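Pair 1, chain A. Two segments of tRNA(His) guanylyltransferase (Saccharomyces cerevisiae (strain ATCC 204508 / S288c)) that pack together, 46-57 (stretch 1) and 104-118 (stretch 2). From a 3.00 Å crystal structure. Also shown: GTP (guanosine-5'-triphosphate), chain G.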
# COMPACT_ATOMS: atom_id res chain seq x y z
N ASN A 46 25.44 -28.50 6.93
CA ASN A 46 25.02 -28.08 8.24
C ASN A 46 26.28 -27.52 8.94
O ASN A 46 27.15 -28.29 9.37
CB ASN A 46 24.41 -29.33 8.90
CG ASN A 46 22.92 -29.15 9.15
OD1 ASN A 46 22.45 -28.06 9.38
ND2 ASN A 46 22.15 -30.24 9.00
N ASP A 47 26.41 -26.20 9.12
CA ASP A 47 27.57 -25.76 9.89
C ASP A 47 27.14 -25.31 11.26
O ASP A 47 26.54 -24.25 11.43
CB ASP A 47 28.36 -24.63 9.22
CG ASP A 47 29.79 -24.52 9.79
OD1 ASP A 47 29.95 -24.45 11.03
OD2 ASP A 47 30.76 -24.45 9.01
N GLU A 48 27.52 -26.16 12.22
CA GLU A 48 27.19 -26.02 13.63
C GLU A 48 27.46 -24.57 14.09
O GLU A 48 26.58 -23.89 14.65
CB GLU A 48 28.02 -27.04 14.42
CG GLU A 48 27.90 -27.08 15.95
CD GLU A 48 29.01 -27.91 16.62
OE1 GLU A 48 29.94 -27.31 17.22
OE2 GLU A 48 28.98 -29.17 16.51
N ASN A 49 28.67 -24.09 13.81
CA ASN A 49 29.11 -22.78 14.26
C ASN A 49 28.25 -21.69 13.61
O ASN A 49 27.78 -20.78 14.29
CB ASN A 49 30.59 -22.60 13.94
CG ASN A 49 31.49 -23.44 14.84
OD1 ASN A 49 31.26 -23.54 16.05
ND2 ASN A 49 32.49 -24.09 14.24
N ALA A 50 28.03 -21.79 12.30
CA ALA A 50 27.20 -20.84 11.58
C ALA A 50 25.85 -20.71 12.25
O ALA A 50 25.38 -19.60 12.54
CB ALA A 50 27.02 -21.28 10.14
N LEU A 51 25.25 -21.87 12.49
CA LEU A 51 23.93 -21.95 13.09
C LEU A 51 23.89 -21.31 14.49
O LEU A 51 22.95 -20.60 14.83
CB LEU A 51 23.48 -23.41 13.17
CG LEU A 51 22.71 -24.05 12.00
CD1 LEU A 51 21.26 -23.59 12.06
CD2 LEU A 51 23.33 -23.78 10.63
N LYS A 52 24.92 -21.54 15.30
CA LYS A 52 24.92 -21.02 16.67
C LYS A 52 25.24 -19.51 16.68
O LYS A 52 24.91 -18.80 17.64
CB LYS A 52 25.93 -21.77 17.53
CG LYS A 52 25.36 -22.91 18.36
CD LYS A 52 26.48 -23.56 19.18
CE LYS A 52 27.64 -24.06 18.33
NZ LYS A 52 28.76 -24.63 19.16
N LEU A 53 25.90 -19.03 15.63
CA LEU A 53 26.13 -17.60 15.45
C LEU A 53 24.78 -16.97 15.21
O LEU A 53 24.35 -16.07 15.94
CB LEU A 53 27.10 -17.34 14.29
CG LEU A 53 27.10 -16.02 13.54
CD1 LEU A 53 27.41 -14.97 14.51
CD2 LEU A 53 28.19 -16.02 12.49
N MET A 54 24.09 -17.50 14.20
CA MET A 54 22.75 -17.06 13.89
C MET A 54 21.91 -17.06 15.13
O MET A 54 21.17 -16.12 15.42
CB MET A 54 22.17 -17.97 12.83
CG MET A 54 22.80 -17.72 11.47
SD MET A 54 21.93 -16.40 10.57
CE MET A 54 20.25 -17.05 10.58
N ASN A 55 22.07 -18.10 15.91
CA ASN A 55 21.27 -18.20 17.10
C ASN A 55 21.61 -17.09 18.10
O ASN A 55 20.70 -16.45 18.62
CB ASN A 55 21.43 -19.59 17.70
CG ASN A 55 20.58 -20.61 16.99
OD1 ASN A 55 19.99 -20.33 15.93
ND2 ASN A 55 20.56 -21.83 17.51
N ALA A 56 22.90 -16.83 18.35
CA ALA A 56 23.25 -15.83 19.38
C ALA A 56 22.70 -14.46 19.01
O ALA A 56 22.28 -13.67 19.90
CB ALA A 56 24.77 -15.75 19.59
N CYS A 57 22.71 -14.19 17.70
CA CYS A 57 22.18 -12.95 17.15
C CYS A 57 20.70 -12.82 17.47
O CYS A 57 20.27 -11.86 18.11
CB CYS A 57 22.38 -12.90 15.64
SG CYS A 57 24.10 -12.99 15.16
N PHE A 104 20.04 -4.54 12.99
CA PHE A 104 20.52 -4.99 14.29
C PHE A 104 21.14 -6.33 14.17
O PHE A 104 22.22 -6.57 14.69
CB PHE A 104 19.38 -5.07 15.29
CG PHE A 104 19.82 -5.42 16.69
CD1 PHE A 104 20.94 -4.85 17.24
CD2 PHE A 104 19.07 -6.26 17.48
CE1 PHE A 104 21.32 -5.14 18.55
CE2 PHE A 104 19.45 -6.55 18.79
CZ PHE A 104 20.57 -5.99 19.31
N PHE A 105 20.41 -7.19 13.48
CA PHE A 105 20.83 -8.54 13.26
C PHE A 105 22.12 -8.56 12.45
O PHE A 105 23.11 -9.13 12.90
CB PHE A 105 19.74 -9.31 12.54
CG PHE A 105 19.83 -10.81 12.70
CD1 PHE A 105 20.64 -11.57 11.85
CD2 PHE A 105 19.09 -11.47 13.66
CE1 PHE A 105 20.70 -12.93 11.98
CE2 PHE A 105 19.16 -12.83 13.80
CZ PHE A 105 19.96 -13.56 12.95
N THR A 106 22.11 -7.93 11.28
CA THR A 106 23.33 -7.87 10.48
C THR A 106 24.53 -7.45 11.33
O THR A 106 25.59 -8.07 11.32
CB THR A 106 23.19 -6.88 9.30
OG1 THR A 106 22.18 -7.34 8.39
CG2 THR A 106 24.49 -6.74 8.57
N SER A 107 24.33 -6.40 12.11
CA SER A 107 25.36 -5.89 12.99
C SER A 107 25.83 -7.01 13.90
O SER A 107 27.03 -7.25 14.01
CB SER A 107 24.86 -4.70 13.81
OG SER A 107 25.89 -4.12 14.59
N ASN A 108 24.88 -7.71 14.52
CA ASN A 108 25.22 -8.77 15.48
C ASN A 108 25.99 -9.95 14.85
O ASN A 108 26.90 -10.54 15.47
CB ASN A 108 23.96 -9.30 16.15
CG ASN A 108 23.67 -8.62 17.44
OD1 ASN A 108 24.11 -9.05 18.50
ND2 ASN A 108 22.88 -7.56 17.36
N TYR A 109 25.63 -10.29 13.62
CA TYR A 109 26.32 -11.31 12.87
C TYR A 109 27.78 -10.93 12.69
O TYR A 109 28.69 -11.70 13.05
CB TYR A 109 25.64 -11.50 11.53
CG TYR A 109 25.91 -12.81 10.86
CD1 TYR A 109 25.15 -13.91 11.21
CD2 TYR A 109 26.82 -12.94 9.81
CE1 TYR A 109 25.33 -15.13 10.61
CE2 TYR A 109 26.99 -14.17 9.18
CZ TYR A 109 26.23 -15.26 9.60
OH TYR A 109 26.33 -16.51 9.04
N VAL A 110 28.01 -9.72 12.17
CA VAL A 110 29.37 -9.32 11.82
C VAL A 110 30.22 -9.16 13.07
O VAL A 110 31.40 -9.49 13.07
CB VAL A 110 29.39 -8.02 11.03
CG1 VAL A 110 30.79 -7.74 10.50
CG2 VAL A 110 28.37 -8.05 9.91
N ALA A 111 29.60 -8.67 14.14
CA ALA A 111 30.27 -8.51 15.42
C ALA A 111 30.76 -9.84 16.02
O ALA A 111 31.96 -9.98 16.33
CB ALA A 111 29.34 -7.83 16.41
N LEU A 112 29.82 -10.79 16.17
CA LEU A 112 30.08 -12.04 16.90
C LEU A 112 30.71 -13.11 16.01
O LEU A 112 31.00 -14.24 16.46
CB LEU A 112 28.79 -12.58 17.51
CG LEU A 112 28.00 -11.73 18.51
CD1 LEU A 112 26.60 -12.25 18.51
CD2 LEU A 112 28.54 -11.78 19.90
N TRP A 113 30.93 -12.75 14.75
CA TRP A 113 31.73 -13.59 13.86
C TRP A 113 33.10 -13.96 14.39
O TRP A 113 33.55 -15.10 14.20
CB TRP A 113 31.93 -12.93 12.53
CG TRP A 113 32.63 -13.82 11.60
CD1 TRP A 113 33.97 -14.08 11.56
CD2 TRP A 113 32.05 -14.60 10.55
NE1 TRP A 113 34.25 -14.95 10.54
CE2 TRP A 113 33.09 -15.28 9.91
CE3 TRP A 113 30.74 -14.77 10.08
CZ2 TRP A 113 32.87 -16.12 8.83
CZ3 TRP A 113 30.52 -15.60 9.01
CH2 TRP A 113 31.58 -16.27 8.39
N ALA A 114 33.78 -12.99 15.00
CA ALA A 114 35.04 -13.24 15.70
C ALA A 114 34.92 -14.47 16.61
O ALA A 114 35.77 -15.38 16.56
CB ALA A 114 35.45 -11.98 16.52
N LYS A 115 33.86 -14.51 17.42
CA LYS A 115 33.70 -15.57 18.41
C LYS A 115 33.45 -16.87 17.70
O LYS A 115 34.13 -17.86 17.96
CB LYS A 115 32.57 -15.29 19.42
CG LYS A 115 32.39 -16.40 20.50
CD LYS A 115 32.02 -15.83 21.91
CE LYS A 115 33.25 -15.14 22.57
NZ LYS A 115 33.10 -14.56 23.94
N PHE A 116 32.50 -16.88 16.79
CA PHE A 116 32.16 -18.15 16.18
C PHE A 116 33.16 -18.70 15.15
O PHE A 116 33.26 -19.92 14.96
CB PHE A 116 30.78 -18.02 15.58
CG PHE A 116 29.71 -17.92 16.61
CD1 PHE A 116 29.16 -19.07 17.16
CD2 PHE A 116 29.30 -16.70 17.10
CE1 PHE A 116 28.18 -19.01 18.12
CE2 PHE A 116 28.33 -16.62 18.07
CZ PHE A 116 27.77 -17.78 18.58
N PHE A 117 33.93 -17.83 14.50
CA PHE A 117 34.90 -18.31 13.51
C PHE A 117 36.28 -17.67 13.63
O PHE A 117 36.69 -16.85 12.79
CB PHE A 117 34.38 -18.07 12.10
CG PHE A 117 33.09 -18.75 11.83
CD1 PHE A 117 33.07 -20.05 11.40
CD2 PHE A 117 31.90 -18.08 12.00
CE1 PHE A 117 31.89 -20.69 11.14
CE2 PHE A 117 30.70 -18.72 11.74
CZ PHE A 117 30.70 -20.03 11.31
N PRO A 118 37.03 -18.07 14.65
CA PRO A 118 38.40 -17.59 14.74
C PRO A 118 39.22 -18.12 13.55
O PRO A 118 40.25 -17.56 13.21
CB PRO A 118 38.88 -18.18 16.07
CG PRO A 118 37.60 -18.58 16.79
CD PRO A 118 36.71 -19.03 15.71
PG GTP G . 18.74 -15.59 -2.01
O1G GTP G . 19.37 -14.75 -3.12
O2G GTP G . 18.00 -14.66 -1.07
O3G GTP G . 17.72 -16.50 -2.64
O3B GTP G . 19.77 -16.47 -1.09
PB GTP G . 20.68 -17.76 -1.51
O1B GTP G . 20.83 -17.90 -3.02
O2B GTP G . 22.07 -17.66 -0.92
O3A GTP G . 20.06 -19.09 -0.79
PA GTP G . 18.82 -19.09 0.25
O1A GTP G . 19.19 -18.14 1.37
O2A GTP G . 17.52 -18.72 -0.42
O5' GTP G . 18.64 -20.59 0.79
C5' GTP G . 19.32 -21.06 1.95
C4' GTP G . 20.81 -21.20 1.63
O4' GTP G . 21.55 -21.01 2.82
C3' GTP G . 21.27 -22.54 1.06
O3' GTP G . 21.42 -22.47 -0.35
C2' GTP G . 22.65 -22.73 1.68
O2' GTP G . 23.59 -22.67 0.63
C1' GTP G . 22.83 -21.59 2.69
N9 GTP G . 23.15 -22.11 4.03
C8 GTP G . 22.46 -21.84 5.18
N7 GTP G . 23.05 -22.50 6.22
C5 GTP G . 24.13 -23.17 5.74
C6 GTP G . 25.09 -24.00 6.33
O6 GTP G . 25.07 -24.25 7.54
N1 GTP G . 26.09 -24.55 5.54
C2 GTP G . 26.15 -24.30 4.17
N2 GTP G . 27.10 -24.81 3.39
N3 GTP G . 25.18 -23.48 3.60
C4 GTP G . 24.20 -22.92 4.36

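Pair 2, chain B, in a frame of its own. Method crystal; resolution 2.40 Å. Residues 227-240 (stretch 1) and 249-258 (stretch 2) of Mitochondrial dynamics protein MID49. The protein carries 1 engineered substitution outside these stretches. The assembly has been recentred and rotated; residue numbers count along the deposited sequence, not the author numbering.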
# COMPACT_ATOMS: atom_id res chain seq x y z
N THR B 227 -7.13 20.25 -0.54
CA THR B 227 -7.14 19.35 -1.68
C THR B 227 -5.89 18.49 -1.77
O THR B 227 -5.52 18.02 -2.86
CB THR B 227 -7.27 20.13 -2.98
OG1 THR B 227 -6.29 21.17 -2.98
CG2 THR B 227 -8.65 20.77 -3.09
N ARG B 228 -5.22 18.28 -0.65
CA ARG B 228 -4.00 17.48 -0.67
C ARG B 228 -4.28 16.07 -1.19
O ARG B 228 -3.63 15.63 -2.14
CB ARG B 228 -3.38 17.40 0.73
CG ARG B 228 -2.93 18.74 1.28
CD ARG B 228 -2.80 18.68 2.80
NE ARG B 228 -2.54 19.99 3.40
CZ ARG B 228 -3.49 20.83 3.80
NH1 ARG B 228 -4.78 20.51 3.64
NH2 ARG B 228 -3.16 21.99 4.35
N ARG B 229 -5.26 15.38 -0.60
CA ARG B 229 -5.58 14.00 -0.98
C ARG B 229 -6.08 13.94 -2.41
O ARG B 229 -5.85 12.98 -3.14
CB ARG B 229 -6.62 13.38 -0.06
CG ARG B 229 -6.13 12.96 1.31
CD ARG B 229 -7.32 12.67 2.20
NE ARG B 229 -8.25 13.81 2.16
CZ ARG B 229 -9.54 13.75 2.49
NH1 ARG B 229 -10.10 12.62 2.89
NH2 ARG B 229 -10.27 14.85 2.41
N ARG B 230 -6.79 14.99 -2.81
CA ARG B 230 -7.24 15.10 -4.18
C ARG B 230 -6.02 15.20 -5.13
O ARG B 230 -6.01 14.59 -6.20
CB ARG B 230 -8.17 16.30 -4.29
CG ARG B 230 -8.63 16.61 -5.67
CD ARG B 230 -10.01 17.26 -5.64
NE ARG B 230 -10.22 18.02 -6.85
CZ ARG B 230 -10.94 19.13 -6.91
NH1 ARG B 230 -11.53 19.59 -5.82
NH2 ARG B 230 -11.07 19.76 -8.07
N LEU B 231 -5.00 15.96 -4.71
CA LEU B 231 -3.77 16.10 -5.49
C LEU B 231 -3.00 14.78 -5.59
O LEU B 231 -2.39 14.48 -6.62
CB LEU B 231 -2.87 17.19 -4.90
CG LEU B 231 -1.49 17.29 -5.58
CD1 LEU B 231 -1.64 17.73 -7.02
CD2 LEU B 231 -0.52 18.21 -4.85
N LEU B 232 -2.99 14.01 -4.51
CA LEU B 232 -2.28 12.74 -4.56
C LEU B 232 -2.93 11.83 -5.63
O LEU B 232 -2.22 11.17 -6.40
CB LEU B 232 -2.26 12.06 -3.18
CG LEU B 232 -1.79 10.61 -3.10
CD1 LEU B 232 -0.35 10.44 -3.63
CD2 LEU B 232 -1.91 10.13 -1.67
N LEU B 233 -4.26 11.84 -5.71
CA LEU B 233 -4.98 11.02 -6.70
C LEU B 233 -4.69 11.46 -8.13
O LEU B 233 -4.53 10.63 -9.02
CB LEU B 233 -6.47 11.05 -6.43
CG LEU B 233 -6.82 10.09 -5.29
CD1 LEU B 233 -8.24 10.33 -4.77
CD2 LEU B 233 -6.64 8.66 -5.74
N LEU B 234 -4.60 12.77 -8.34
CA LEU B 234 -4.18 13.33 -9.63
C LEU B 234 -2.79 12.85 -10.05
O LEU B 234 -2.59 12.39 -11.18
CB LEU B 234 -4.14 14.85 -9.56
CG LEU B 234 -5.43 15.51 -9.99
CD1 LEU B 234 -5.33 16.97 -9.67
CD2 LEU B 234 -5.65 15.26 -11.47
N LEU B 235 -1.84 12.99 -9.14
CA LEU B 235 -0.47 12.65 -9.46
C LEU B 235 -0.39 11.20 -9.84
O LEU B 235 0.32 10.83 -10.77
CB LEU B 235 0.48 12.94 -8.29
CG LEU B 235 0.66 14.41 -7.97
CD1 LEU B 235 1.29 14.58 -6.58
CD2 LEU B 235 1.48 15.06 -9.05
N CYS B 236 -1.15 10.38 -9.12
CA CYS B 236 -1.15 8.95 -9.39
C CYS B 236 -1.68 8.67 -10.78
O CYS B 236 -1.09 7.88 -11.53
CB CYS B 236 -2.01 8.20 -8.36
SG CYS B 236 -1.22 7.85 -6.79
N GLY B 237 -2.80 9.31 -11.13
CA GLY B 237 -3.45 9.06 -12.41
C GLY B 237 -2.58 9.43 -13.60
O GLY B 237 -2.56 8.75 -14.62
N ILE B 238 -1.83 10.51 -13.45
CA ILE B 238 -0.94 10.96 -14.49
C ILE B 238 0.26 10.06 -14.66
O ILE B 238 0.65 9.74 -15.78
CB ILE B 238 -0.48 12.39 -14.21
CG1 ILE B 238 -1.63 13.32 -14.57
CG2 ILE B 238 0.72 12.75 -15.03
CD1 ILE B 238 -1.31 14.71 -14.44
N CYS B 239 0.84 9.63 -13.55
CA CYS B 239 2.01 8.76 -13.61
C CYS B 239 1.65 7.40 -14.17
O CYS B 239 2.49 6.76 -14.81
CB CYS B 239 2.66 8.63 -12.22
SG CYS B 239 3.43 10.16 -11.64
N ARG B 240 0.41 6.96 -13.96
CA ARG B 240 -0.03 5.69 -14.52
C ARG B 240 -0.18 5.85 -16.04
O ARG B 240 -0.01 4.90 -16.79
CB ARG B 240 -1.36 5.23 -13.92
CG ARG B 240 -1.28 4.50 -12.61
CD ARG B 240 -2.64 3.90 -12.26
NE ARG B 240 -3.75 4.84 -12.48
CZ ARG B 240 -4.24 5.68 -11.56
NH1 ARG B 240 -3.74 5.71 -10.33
NH2 ARG B 240 -5.25 6.48 -11.88
N GLY B 249 4.85 5.50 -7.86
CA GLY B 249 3.58 4.97 -7.43
C GLY B 249 3.00 5.71 -6.25
O GLY B 249 3.50 6.75 -5.85
N TRP B 250 1.98 5.13 -5.64
CA TRP B 250 1.27 5.77 -4.56
C TRP B 250 2.20 6.24 -3.43
O TRP B 250 2.11 7.37 -2.97
CB TRP B 250 0.26 4.79 -4.00
CG TRP B 250 -0.50 5.35 -2.87
CD1 TRP B 250 -0.10 5.41 -1.57
CD2 TRP B 250 -1.82 5.89 -2.92
NE1 TRP B 250 -1.09 5.98 -0.81
CE2 TRP B 250 -2.16 6.28 -1.61
CE3 TRP B 250 -2.76 6.06 -3.94
CZ2 TRP B 250 -3.38 6.86 -1.30
CZ3 TRP B 250 -3.97 6.65 -3.64
CH2 TRP B 250 -4.28 7.04 -2.32
N SER B 251 3.10 5.37 -2.99
CA SER B 251 3.96 5.68 -1.86
C SER B 251 4.94 6.81 -2.17
O SER B 251 5.23 7.65 -1.32
CB SER B 251 4.74 4.45 -1.41
OG SER B 251 5.61 4.05 -2.44
N HIS B 252 5.46 6.83 -3.40
CA HIS B 252 6.37 7.88 -3.85
C HIS B 252 5.72 9.24 -3.80
O HIS B 252 6.30 10.21 -3.27
CB HIS B 252 6.82 7.63 -5.27
CG HIS B 252 7.57 6.35 -5.45
ND1 HIS B 252 6.93 5.15 -5.65
CD2 HIS B 252 8.89 6.09 -5.45
CE1 HIS B 252 7.83 4.19 -5.76
NE2 HIS B 252 9.03 4.73 -5.64
N LEU B 253 4.54 9.32 -4.41
CA LEU B 253 3.86 10.59 -4.61
C LEU B 253 3.25 11.06 -3.29
O LEU B 253 3.05 12.26 -3.07
CB LEU B 253 2.80 10.46 -5.72
CG LEU B 253 3.39 10.00 -7.07
CD1 LEU B 253 2.33 9.39 -7.98
CD2 LEU B 253 4.09 11.17 -7.77
N THR B 254 2.98 10.12 -2.39
CA THR B 254 2.56 10.47 -1.04
C THR B 254 3.59 11.36 -0.37
O THR B 254 3.27 12.35 0.30
CB THR B 254 2.36 9.21 -0.19
OG1 THR B 254 1.24 8.47 -0.70
CG2 THR B 254 2.17 9.56 1.31
N GLN B 255 4.85 10.99 -0.56
CA GLN B 255 5.96 11.71 0.03
C GLN B 255 5.99 13.15 -0.48
O GLN B 255 6.28 14.09 0.26
CB GLN B 255 7.28 10.99 -0.29
CG GLN B 255 7.70 9.92 0.70
CD GLN B 255 6.58 9.33 1.52
OE1 GLN B 255 6.25 9.84 2.58
NE2 GLN B 255 6.02 8.23 1.06
N VAL B 256 5.69 13.29 -1.77
CA VAL B 256 5.64 14.59 -2.41
C VAL B 256 4.57 15.44 -1.79
O VAL B 256 4.80 16.60 -1.49
CB VAL B 256 5.37 14.51 -3.91
CG1 VAL B 256 5.30 15.92 -4.47
CG2 VAL B 256 6.47 13.70 -4.62
N VAL B 257 3.38 14.87 -1.63
CA VAL B 257 2.25 15.63 -1.09
C VAL B 257 2.40 15.90 0.41
O VAL B 257 1.97 16.94 0.90
CB VAL B 257 0.91 14.92 -1.38
CG1 VAL B 257 -0.27 15.68 -0.69
CG2 VAL B 257 0.70 14.85 -2.89
N LEU B 258 3.02 14.98 1.15
CA LEU B 258 3.31 15.26 2.55
C LEU B 258 4.29 16.43 2.68
O LEU B 258 4.15 17.25 3.55
CB LEU B 258 3.86 14.01 3.26
CG LEU B 258 2.75 13.01 3.62
CD1 LEU B 258 3.30 11.69 4.10
CD2 LEU B 258 1.81 13.61 4.66

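Both pairs set two helices against each other in a steep, largely antiparallel crossing: the angle between helix directions is 129° in pair 1 and 139° in pair 2, with axes 9.0 and 9.5 Å apart at closest approach. The central backbones superpose to 0.6 Å. Neither interface contains a hydrogen bond between the stretches, so shape and apolar contact carry the packing.

The shared center is a leucine knob. Leu A53 and Leu B232 coincide, share the t, p rotamer, and enter a hole of four residues. Leu A53 sits among Tyr A109, Leu A112, Trp A113 and Phe A116; Leu B232 among the matching Trp B250, Leu B253, Thr B254 and Val B257. In each, the CD2 methyl lies over an aromatic face, with Leu A53 CD2 3.7 Å from the Tyr A109 ring centroid and Leu B232 CD2 4.0 Å from that of the Trp B250 six-membered ring. In both aromatics, the CA-to-CB bond points sideways and chi1 is t, and the ring end comes nearer to the other stretch. Beside them, Met A54 SD approaches Tyr A109 CE1 at 3.6 Å, while Leu B233 CD2 meets Trp B250 CZ3 at 3.9 Å.

Another wall of the hole differs sharply. Phe A116 and Val B257 have CA atoms only 0.3 Å apart after superposition, and each is itself a knob. The phenyl ring lies flat against the opposing backbone, its centroid 3.4 Å from Leu A53 CA, and small Ala A56 accommodates it, CB to Phe A116 CZ being 3.8 Å. Valine reaches less far, and a larger neighbor comes to meet it: Leu B235, matching Ala A56, places CD1 3.7 Å from Val B257 CG2. Pair 1 places the bulk on stretch 2 at this point; in pair 2 stretch 1 supplies more of it.

The matched cysteines, both in m, touch matched partners. Cys A57 SG lies 4.2 Å from Leu A112 CD1 and 4.2 Å from Tyr A109 CD1; Cys B236 SG lies 4.0 Å from Leu B253 CD1 and 3.7 Å from Trp B250 CE3. Cys A57 is also a knob, with CB over the Phe A105 face. Leu B253 is a knob among Leu B232, Leu B235, Cys B236 and Cys B239.

At the Trp A113 position, Thr B254 turns its hydroxyl inward to its own helix, OG1 donating to Trp B250 O at 2.7 Å, yet still lines the leucine hole. What the two pairs share is the leucine knob over an aromatic face, with a leucine and a cysteine also matched; the volume around them is divided differently between the helices.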